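Local coordinates for protein pyruvate formate-lyase 2 (Archaeoglobus fulgidus, PDB 2F3O) that is of unknown function but belongs to the glycyl radical enzymes and probably acts as a lyase, as its relatives of the pyruvate formate-lyase family do, at residues Val158-Leu163 and Leu259-Leu264; Tyr162-Gly167 and Glu245-Phe250. All coordinates share one frame; numbering follows the deposited sequence.

Contact 1: Val158-Leu163 and Leu259-Leu264; sequences VNYPYL and LVQSAL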
ATOM      1  N   VAL A 158       5.144 -21.873  20.055  1.00 37.12           N
ATOM      2  CA  VAL A 158       5.945 -20.719  20.428  1.00 36.63           C
ATOM      3  C   VAL A 158       7.322 -20.719  19.794  1.00 36.67           C
ATOM      4  O   VAL A 158       8.005 -21.738  19.774  1.00 36.51           O
ATOM      5  CB  VAL A 158       6.140 -20.764  21.934  1.00 36.73           C
ATOM      6  CG1 VAL A 158       6.983 -19.617  22.413  1.00 36.86           C
ATOM      7  CG2 VAL A 158       4.801 -20.783  22.625  1.00 36.25           C
ATOM      8  N   ASN A 159       7.736 -19.581  19.255  1.00 36.89           N
ATOM      9  CA  ASN A 159       9.048 -19.505  18.634  1.00 36.84           C
ATOM     10  C   ASN A 159      10.175 -19.407  19.673  1.00 36.78           C
ATOM     11  O   ASN A 159      10.713 -18.326  19.920  1.00 36.81           O
ATOM     12  CB  ASN A 159       9.091 -18.328  17.676  1.00 36.60           C
ATOM     13  CG  ASN A 159      10.259 -18.381  16.715  1.00 37.19           C
ATOM     14  OD1 ASN A 159      11.251 -19.075  16.947  1.00 36.18           O
ATOM     15  ND2 ASN A 159      10.166 -17.594  15.636  1.00 37.38           N
ATOM     16  N   TYR A 160      10.539 -20.544  20.257  1.00 36.36           N
ATOM     17  CA  TYR A 160      11.661 -20.583  21.176  1.00 35.94           C
ATOM     18  C   TYR A 160      13.020 -20.217  20.601  1.00 36.17           C
ATOM     19  O   TYR A 160      13.752 -19.482  21.259  1.00 36.27           O
ATOM     20  CB  TYR A 160      11.692 -21.869  22.001  1.00 35.64           C
ATOM     21  CG  TYR A 160      10.593 -21.834  23.028  1.00 35.02           C
ATOM     22  CD1 TYR A 160       9.533 -22.713  22.970  1.00 34.99           C
ATOM     23  CD2 TYR A 160      10.589 -20.868  24.017  1.00 35.32           C
ATOM     24  CE1 TYR A 160       8.508 -22.651  23.893  1.00 36.25           C
ATOM     25  CE2 TYR A 160       9.570 -20.790  24.940  1.00 35.22           C
ATOM     26  CZ  TYR A 160       8.528 -21.678  24.873  1.00 35.36           C
ATOM     27  OH  TYR A 160       7.514 -21.612  25.790  1.00 34.61           O
ATOM     28  N   PRO A 161      13.365 -20.679  19.379  1.00 36.07           N
ATOM     29  CA  PRO A 161      14.645 -20.185  18.873  1.00 36.24           C
ATOM     30  C   PRO A 161      14.782 -18.662  18.668  1.00 36.51           C
ATOM     31  O   PRO A 161      15.897 -18.157  18.761  1.00 36.36           O
ATOM     32  CB  PRO A 161      14.828 -20.948  17.551  1.00 36.02           C
ATOM     33  CG  PRO A 161      13.538 -21.467  17.212  1.00 35.58           C
ATOM     34  CD  PRO A 161      12.776 -21.662  18.458  1.00 36.00           C
ATOM     35  N   TYR A 162      13.674 -17.955  18.412  1.00 36.90           N
ATOM     36  CA  TYR A 162      13.674 -16.484  18.343  1.00 37.10           C
ATOM     37  C   TYR A 162      14.009 -15.920  19.721  1.00 37.35           C
ATOM     38  O   TYR A 162      14.804 -14.977  19.854  1.00 36.93           O
ATOM     39  CB  TYR A 162      12.291 -15.963  17.900  1.00 36.95           C
ATOM     40  CG  TYR A 162      12.188 -14.459  17.662  1.00 36.72           C
ATOM     41  CD1 TYR A 162      12.899 -13.857  16.641  1.00 34.80           C
ATOM     42  CD2 TYR A 162      11.368 -13.642  18.463  1.00 37.16           C
ATOM     43  CE1 TYR A 162      12.807 -12.509  16.397  1.00 35.21           C
ATOM     44  CE2 TYR A 162      11.270 -12.257  18.221  1.00 37.04           C
ATOM     45  CZ  TYR A 162      12.014 -11.704  17.181  1.00 37.18           C
ATOM     46  OH  TYR A 162      11.987 -10.348  16.892  1.00 37.50           O
ATOM     47  N   LEU A 163      13.391 -16.527  20.730  1.00 37.72           N
ATOM     48  CA  LEU A 163      13.518 -16.101  22.105  1.00 38.35           C
ATOM     49  C   LEU A 163      14.919 -16.387  22.608  1.00 38.88           C
ATOM     50  O   LEU A 163      15.556 -15.514  23.198  1.00 39.06           O
ATOM     51  CB  LEU A 163      12.463 -16.791  22.979  1.00 38.08           C
ATOM     52  CG  LEU A 163      11.023 -16.328  22.712  1.00 37.85           C
ATOM     53  CD1 LEU A 163      10.028 -17.066  23.572  1.00 36.29           C
ATOM     54  CD2 LEU A 163      10.876 -14.816  22.903  1.00 37.20           C
ATOM     55  N   LEU A 259      10.084 -21.537  31.765  1.00 41.69           N
ATOM     56  CA  LEU A 259       9.592 -20.345  32.434  1.00 41.90           C
ATOM     57  C   LEU A 259       8.618 -19.585  31.545  1.00 41.91           C
ATOM     58  O   LEU A 259       7.489 -19.317  31.982  1.00 42.00           O
ATOM     59  CB  LEU A 259      10.711 -19.438  32.936  1.00 42.19           C
ATOM     60  CG  LEU A 259      11.264 -19.859  34.311  1.00 43.52           C
ATOM     61  CD1 LEU A 259      12.566 -19.116  34.668  1.00 44.32           C
ATOM     62  CD2 LEU A 259      10.249 -19.778  35.462  1.00 42.72           C
ATOM     63  N   VAL A 260       9.010 -19.290  30.300  1.00 41.49           N
ATOM     64  CA  VAL A 260       8.094 -18.578  29.399  1.00 41.14           C
ATOM     65  C   VAL A 260       6.866 -19.427  29.042  1.00 41.07           C
ATOM     66  O   VAL A 260       5.752 -18.917  28.959  1.00 40.81           O
ATOM     67  CB  VAL A 260       8.807 -17.893  28.180  1.00 40.99           C
ATOM     68  CG1 VAL A 260      10.216 -18.315  28.085  1.00 42.02           C
ATOM     69  CG2 VAL A 260       8.066 -18.115  26.862  1.00 40.56           C
ATOM     70  N   GLN A 261       7.061 -20.735  28.939  1.00 40.91           N
ATOM     71  CA  GLN A 261       5.950 -21.634  28.749  1.00 40.61           C
ATOM     72  C   GLN A 261       4.906 -21.530  29.877  1.00 40.81           C
ATOM     73  O   GLN A 261       3.710 -21.409  29.597  1.00 41.14           O
ATOM     74  CB  GLN A 261       6.464 -23.055  28.577  1.00 40.24           C
ATOM     75  CG  GLN A 261       5.402 -24.057  28.315  1.00 39.84           C
ATOM     76  CD  GLN A 261       4.957 -24.106  26.886  1.00 38.66           C
ATOM     77  OE1 GLN A 261       5.465 -23.389  26.019  1.00 37.25           O
ATOM     78  NE2 GLN A 261       3.995 -24.976  26.624  1.00 38.92           N
ATOM     79  N   SER A 262       5.350 -21.520  31.134  1.00 40.62           N
ATOM     80  CA  SER A 262       4.417 -21.364  32.266  1.00 40.72           C
ATOM     81  C   SER A 262       3.835 -19.951  32.329  1.00 40.35           C
ATOM     82  O   SER A 262       2.695 -19.757  32.756  1.00 40.01           O
ATOM     83  CB  SER A 262       5.091 -21.719  33.608  1.00 41.03           C
ATOM     84  OG  SER A 262       5.921 -20.666  34.099  1.00 42.21           O
ATOM     85  N   ALA A 263       4.636 -18.978  31.903  1.00 39.89           N
ATOM     86  CA  ALA A 263       4.222 -17.593  31.881  1.00 39.53           C
ATOM     87  C   ALA A 263       3.094 -17.418  30.885  1.00 39.23           C
ATOM     88  O   ALA A 263       2.073 -16.812  31.207  1.00 38.95           O
ATOM     89  CB  ALA A 263       5.400 -16.684  31.534  1.00 39.39           C
ATOM     90  N   LEU A 264       3.267 -18.008  29.698  1.00 39.06           N
ATOM     91  CA  LEU A 264       2.303 -17.896  28.591  1.00 38.66           C
ATOM     92  C   LEU A 264       0.958 -18.392  29.009  1.00 38.62           C
ATOM     93  O   LEU A 264      -0.056 -17.872  28.558  1.00 39.01           O
ATOM     94  CB  LEU A 264       2.757 -18.674  27.359  1.00 38.11           C
ATOM     95  CG  LEU A 264       3.754 -17.828  26.578  1.00 38.43           C
ATOM     96  CD1 LEU A 264       4.412 -18.598  25.470  1.00 37.22           C
ATOM     97  CD2 LEU A 264       3.094 -16.585  26.057  1.00 38.85           C
TER
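V158 and Y160 face Q261 and V260 with the two backbones held well apart: the CA atoms of V158 and Q261 are 8.4 Å from each other, and no backbone hydrogen bond joins the segments. Y160 does most of the bridging. Its OH donates to Q261 OE1 at 2.7 Å, and the hydroxyl sits in the plane of that carbonyl, on a lone pair, at a C=O...donor angle of 138°. The two side chains cross at about a right angle, with ring and amide planes 48° apart. In Q261 the bend at chi2 (81°) turns CD out of the extended line, and the amide it carries presents OE1 to the hydroxyl. Its NE2 is bonded in turn to I273 O and Q333 OE1, which fixes the way round the amide sits.

V260 meets the same ring at its edge, CG2 standing 3.6 Å from Y160 CE2, while V158 CG1 lies over one face toward the rim. A phenylalanine at Y160 would probably leave Q261 OE1 without this hydroxyl donor, in a buried setting. Two apolar meetings, each tip to tip, lie on the same side of the ring plane: V158 CG2 reaches L264 CD1 at 3.6 Å, and L163 CD1 reaches V260 CG2 at 4.0 Å.

N159 caps the short helix 160-164, its OD1 accepting from Y162 N at 3.0 Å. What results is an N-capped helix start packed against the long helix 250-267, a buried helix-helix junction of the pyruvate formate-lyase-like fold, joined by one tyrosine-glutamine hydrogen bond.

Contact 2: Tyr162-Gly167 and Glu245-Phe250; sequences YLLRRG and EKPETF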
ATOM      1  N   TYR A 162      13.674 -17.955  18.412  1.00 36.90           N
ATOM      2  CA  TYR A 162      13.674 -16.484  18.343  1.00 37.10           C
ATOM      3  C   TYR A 162      14.009 -15.920  19.721  1.00 37.35           C
ATOM      4  O   TYR A 162      14.804 -14.977  19.854  1.00 36.93           O
ATOM      5  CB  TYR A 162      12.291 -15.963  17.900  1.00 36.95           C
ATOM      6  CG  TYR A 162      12.188 -14.459  17.662  1.00 36.72           C
ATOM      7  CD1 TYR A 162      12.899 -13.857  16.641  1.00 34.80           C
ATOM      8  CD2 TYR A 162      11.368 -13.642  18.463  1.00 37.16           C
ATOM      9  CE1 TYR A 162      12.807 -12.509  16.397  1.00 35.21           C
ATOM     10  CE2 TYR A 162      11.270 -12.257  18.221  1.00 37.04           C
ATOM     11  CZ  TYR A 162      12.014 -11.704  17.181  1.00 37.18           C
ATOM     12  OH  TYR A 162      11.987 -10.348  16.892  1.00 37.50           O
ATOM     13  N   LEU A 163      13.391 -16.527  20.730  1.00 37.72           N
ATOM     14  CA  LEU A 163      13.518 -16.101  22.105  1.00 38.35           C
ATOM     15  C   LEU A 163      14.919 -16.387  22.608  1.00 38.88           C
ATOM     16  O   LEU A 163      15.556 -15.514  23.198  1.00 39.06           O
ATOM     17  CB  LEU A 163      12.463 -16.791  22.979  1.00 38.08           C
ATOM     18  CG  LEU A 163      11.023 -16.328  22.712  1.00 37.85           C
ATOM     19  CD1 LEU A 163      10.028 -17.066  23.572  1.00 36.29           C
ATOM     20  CD2 LEU A 163      10.876 -14.816  22.903  1.00 37.20           C
ATOM     21  N   LEU A 164      15.425 -17.581  22.297  1.00 39.40           N
ATOM     22  CA  LEU A 164      16.700 -18.064  22.846  1.00 39.49           C
ATOM     23  C   LEU A 164      17.899 -17.325  22.303  1.00 39.79           C
ATOM     24  O   LEU A 164      18.966 -17.395  22.895  1.00 39.85           O
ATOM     25  CB  LEU A 164      16.877 -19.578  22.639  1.00 39.04           C
ATOM     26  CG  LEU A 164      15.881 -20.429  23.435  1.00 38.24           C
ATOM     27  CD1 LEU A 164      15.717 -21.827  22.864  1.00 38.75           C
ATOM     28  CD2 LEU A 164      16.211 -20.500  24.878  1.00 35.76           C
ATOM     29  N   ARG A 165      17.707 -16.627  21.184  1.00 40.45           N
ATOM     30  CA  ARG A 165      18.756 -15.842  20.535  1.00 41.87           C
ATOM     31  C   ARG A 165      18.743 -14.375  20.977  1.00 41.74           C
ATOM     32  O   ARG A 165      19.582 -13.580  20.558  1.00 41.93           O
ATOM     33  CB  ARG A 165      18.647 -15.946  19.013  1.00 41.06           C
ATOM     34  CG  ARG A 165      19.132 -17.278  18.490  1.00 43.15           C
ATOM     35  CD  ARG A 165      19.106 -17.377  16.957  1.00 44.79           C
ATOM     36  NE  ARG A 165      17.737 -17.528  16.426  1.00 50.79           N
ATOM     37  CZ  ARG A 165      17.282 -18.569  15.720  1.00 50.87           C
ATOM     38  NH1 ARG A 165      18.079 -19.596  15.425  1.00 50.71           N
ATOM     39  NH2 ARG A 165      16.019 -18.568  15.298  1.00 51.43           N
ATOM     40  N   ARG A 166      17.792 -14.028  21.837  1.00 41.97           N
ATOM     41  CA  ARG A 166      17.648 -12.661  22.295  1.00 41.70           C
ATOM     42  C   ARG A 166      17.554 -12.573  23.814  1.00 41.95           C
ATOM     43  O   ARG A 166      18.334 -11.867  24.460  1.00 42.19           O
ATOM     44  CB  ARG A 166      16.399 -12.068  21.693  1.00 41.74           C
ATOM     45  CG  ARG A 166      16.594 -11.449  20.333  1.00 41.51           C
ATOM     46  CD  ARG A 166      15.312 -11.617  19.516  1.00 40.37           C
ATOM     47  NE  ARG A 166      15.642 -12.475  18.403  1.00 39.42           N
ATOM     48  CZ  ARG A 166      15.845 -12.006  17.193  1.00 37.93           C
ATOM     49  NH1 ARG A 166      15.640 -10.726  16.959  1.00 39.46           N
ATOM     50  NH2 ARG A 166      16.189 -12.813  16.220  1.00 35.67           N
ATOM     51  N   GLY A 167      16.586 -13.272  24.393  1.00 41.70           N
ATOM     52  CA  GLY A 167      16.363 -13.186  25.828  1.00 41.80           C
ATOM     53  C   GLY A 167      15.550 -11.940  26.119  1.00 42.00           C
ATOM     54  O   GLY A 167      15.516 -11.008  25.312  1.00 41.52           O
ATOM     55  N   GLU A 245      18.564 -13.442  29.943  1.00 49.75           N
ATOM     56  CA  GLU A 245      19.731 -13.530  29.064  1.00 49.22           C
ATOM     57  C   GLU A 245      19.618 -14.703  28.120  1.00 48.83           C
ATOM     58  O   GLU A 245      18.853 -15.627  28.367  1.00 48.63           O
ATOM     59  CB  GLU A 245      21.011 -13.698  29.883  1.00 49.34           C
ATOM     60  CG  GLU A 245      21.214 -12.659  30.964  1.00 49.71           C
ATOM     61  CD  GLU A 245      21.240 -11.252  30.403  1.00 51.34           C
ATOM     62  OE1 GLU A 245      20.657 -10.338  31.038  1.00 51.33           O
ATOM     63  OE2 GLU A 245      21.837 -11.049  29.319  1.00 51.73           O
ATOM     64  N   LYS A 246      20.379 -14.661  27.033  1.00 48.80           N
ATOM     65  CA  LYS A 246      20.560 -15.838  26.189  1.00 48.79           C
ATOM     66  C   LYS A 246      21.228 -16.908  27.016  1.00 48.69           C
ATOM     67  O   LYS A 246      22.239 -16.634  27.675  1.00 49.18           O
ATOM     68  CB  LYS A 246      21.462 -15.530  25.010  1.00 48.48           C
ATOM     69  CG  LYS A 246      20.798 -14.811  23.901  1.00 49.32           C
ATOM     70  CD  LYS A 246      21.843 -14.275  23.005  1.00 51.32           C
ATOM     71  CE  LYS A 246      22.878 -13.608  23.868  1.00 53.35           C
ATOM     72  NZ  LYS A 246      23.518 -12.469  23.177  1.00 56.14           N
ATOM     73  N   PRO A 247      20.645 -18.110  27.029  1.00 48.45           N
ATOM     74  CA  PRO A 247      21.248 -19.248  27.693  1.00 48.76           C
ATOM     75  C   PRO A 247      22.499 -19.761  26.978  1.00 49.50           C
ATOM     76  O   PRO A 247      22.628 -19.601  25.753  1.00 49.48           O
ATOM     77  CB  PRO A 247      20.138 -20.295  27.654  1.00 48.73           C
ATOM     78  CG  PRO A 247      19.294 -19.902  26.567  1.00 48.11           C
ATOM     79  CD  PRO A 247      19.335 -18.436  26.459  1.00 48.13           C
ATOM     80  N   GLU A 248      23.417 -20.362  27.742  1.00 50.20           N
ATOM     81  CA  GLU A 248      24.623 -20.971  27.163  1.00 50.84           C
ATOM     82  C   GLU A 248      24.751 -22.477  27.410  1.00 50.85           C
ATOM     83  O   GLU A 248      25.466 -23.184  26.684  1.00 51.39           O
ATOM     84  CB  GLU A 248      25.869 -20.236  27.623  1.00 50.81           C
ATOM     85  CG  GLU A 248      26.242 -19.100  26.697  1.00 52.68           C
ATOM     86  CD  GLU A 248      26.788 -17.915  27.454  1.00 54.73           C
ATOM     87  OE1 GLU A 248      26.111 -17.471  28.409  1.00 54.71           O
ATOM     88  OE2 GLU A 248      27.888 -17.432  27.099  1.00 55.30           O
ATOM     89  N   THR A 249      24.063 -22.970  28.433  1.00 50.56           N
ATOM     90  CA  THR A 249      24.075 -24.395  28.710  1.00 50.51           C
ATOM     91  C   THR A 249      22.698 -25.008  28.400  1.00 50.25           C
ATOM     92  O   THR A 249      21.722 -24.283  28.227  1.00 50.39           O
ATOM     93  CB  THR A 249      24.525 -24.699  30.172  1.00 50.55           C
ATOM     94  OG1 THR A 249      23.435 -24.480  31.076  1.00 50.98           O
ATOM     95  CG2 THR A 249      25.705 -23.820  30.576  1.00 50.08           C
ATOM     96  N   PHE A 250      22.640 -26.336  28.327  1.00 49.52           N
ATOM     97  CA  PHE A 250      21.418 -27.061  28.033  1.00 48.92           C
ATOM     98  C   PHE A 250      20.402 -26.896  29.155  1.00 49.19           C
ATOM     99  O   PHE A 250      19.199 -26.754  28.909  1.00 49.44           O
ATOM    100  CB  PHE A 250      21.758 -28.539  27.781  1.00 48.70           C
ATOM    101  CG  PHE A 250      20.565 -29.430  27.559  1.00 47.51           C
ATOM    102  CD1 PHE A 250      20.004 -29.551  26.301  1.00 47.68           C
ATOM    103  CD2 PHE A 250      20.036 -30.188  28.597  1.00 47.12           C
ATOM    104  CE1 PHE A 250      18.909 -30.382  26.088  1.00 48.09           C
ATOM    105  CE2 PHE A 250      18.940 -31.021  28.391  1.00 47.28           C
ATOM    106  CZ  PHE A 250      18.376 -31.117  27.137  1.00 47.80           C
TER
HETATM  107  O   HOH W   1      20.700 -11.056  23.224  1.00 39.54           O
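K246 lies across the C-terminal end of helix 160-164, against the carbonyls of L164 and R165. CB comes first, 3.8 Å from L164 O. CG stands anti to the lysine's own carbonyl carbon (chi1 -79°) and is nearer that oxygen, 3.3 Å from L164 O. CD passes on to the next carbonyl, 3.4 Å from R165 O. The chain then bends at chi3 and chi4, and NZ ends 3.2 Å from a water oxygen; that water donates to R166 O at 2.8 Å.

Beside the lysine, L164 CD2 meets P247 CG at 3.6 Å, the two side chains crossing at about a right angle, with F256 of helix 250-267 against both. G167, at the N-cap position of helix 168-184, has phi 81° and psi 160°, where a CB would be jammed against the preceding carbonyl O.

The charged ends of R165 and R166 turn to another chain: R165 NE and R166 NH2 make salt bridges to D415 of the second subunit, while R166 NE bonds Y162 O. Between the two segments, then, no direct hydrogen bond forms; aliphatic methylenes rest on peptide carbonyls, and the lysine's positive charge near this carbonyl-rich turn is likely to be electrostatically favourable.

Both contacts start from the same piece of chain: 158-163 and 162-167 overlap at Y162 and L163, and helix 160-164 serves each of them. Their centres are 11 Å apart. Contact 1 takes the beginning of this helix to the body of helix 250-267, about 17 Å from the centre of the chain; contact 2 takes its end to the loop 245-250 that leads into that same helix, about 27 Å out. One short helix is thus tied at both ends to one later chain segment, across a largely helical excursion without strands. Residues of both contacts also touch the second subunit, so this corner of the fold is part of the interface.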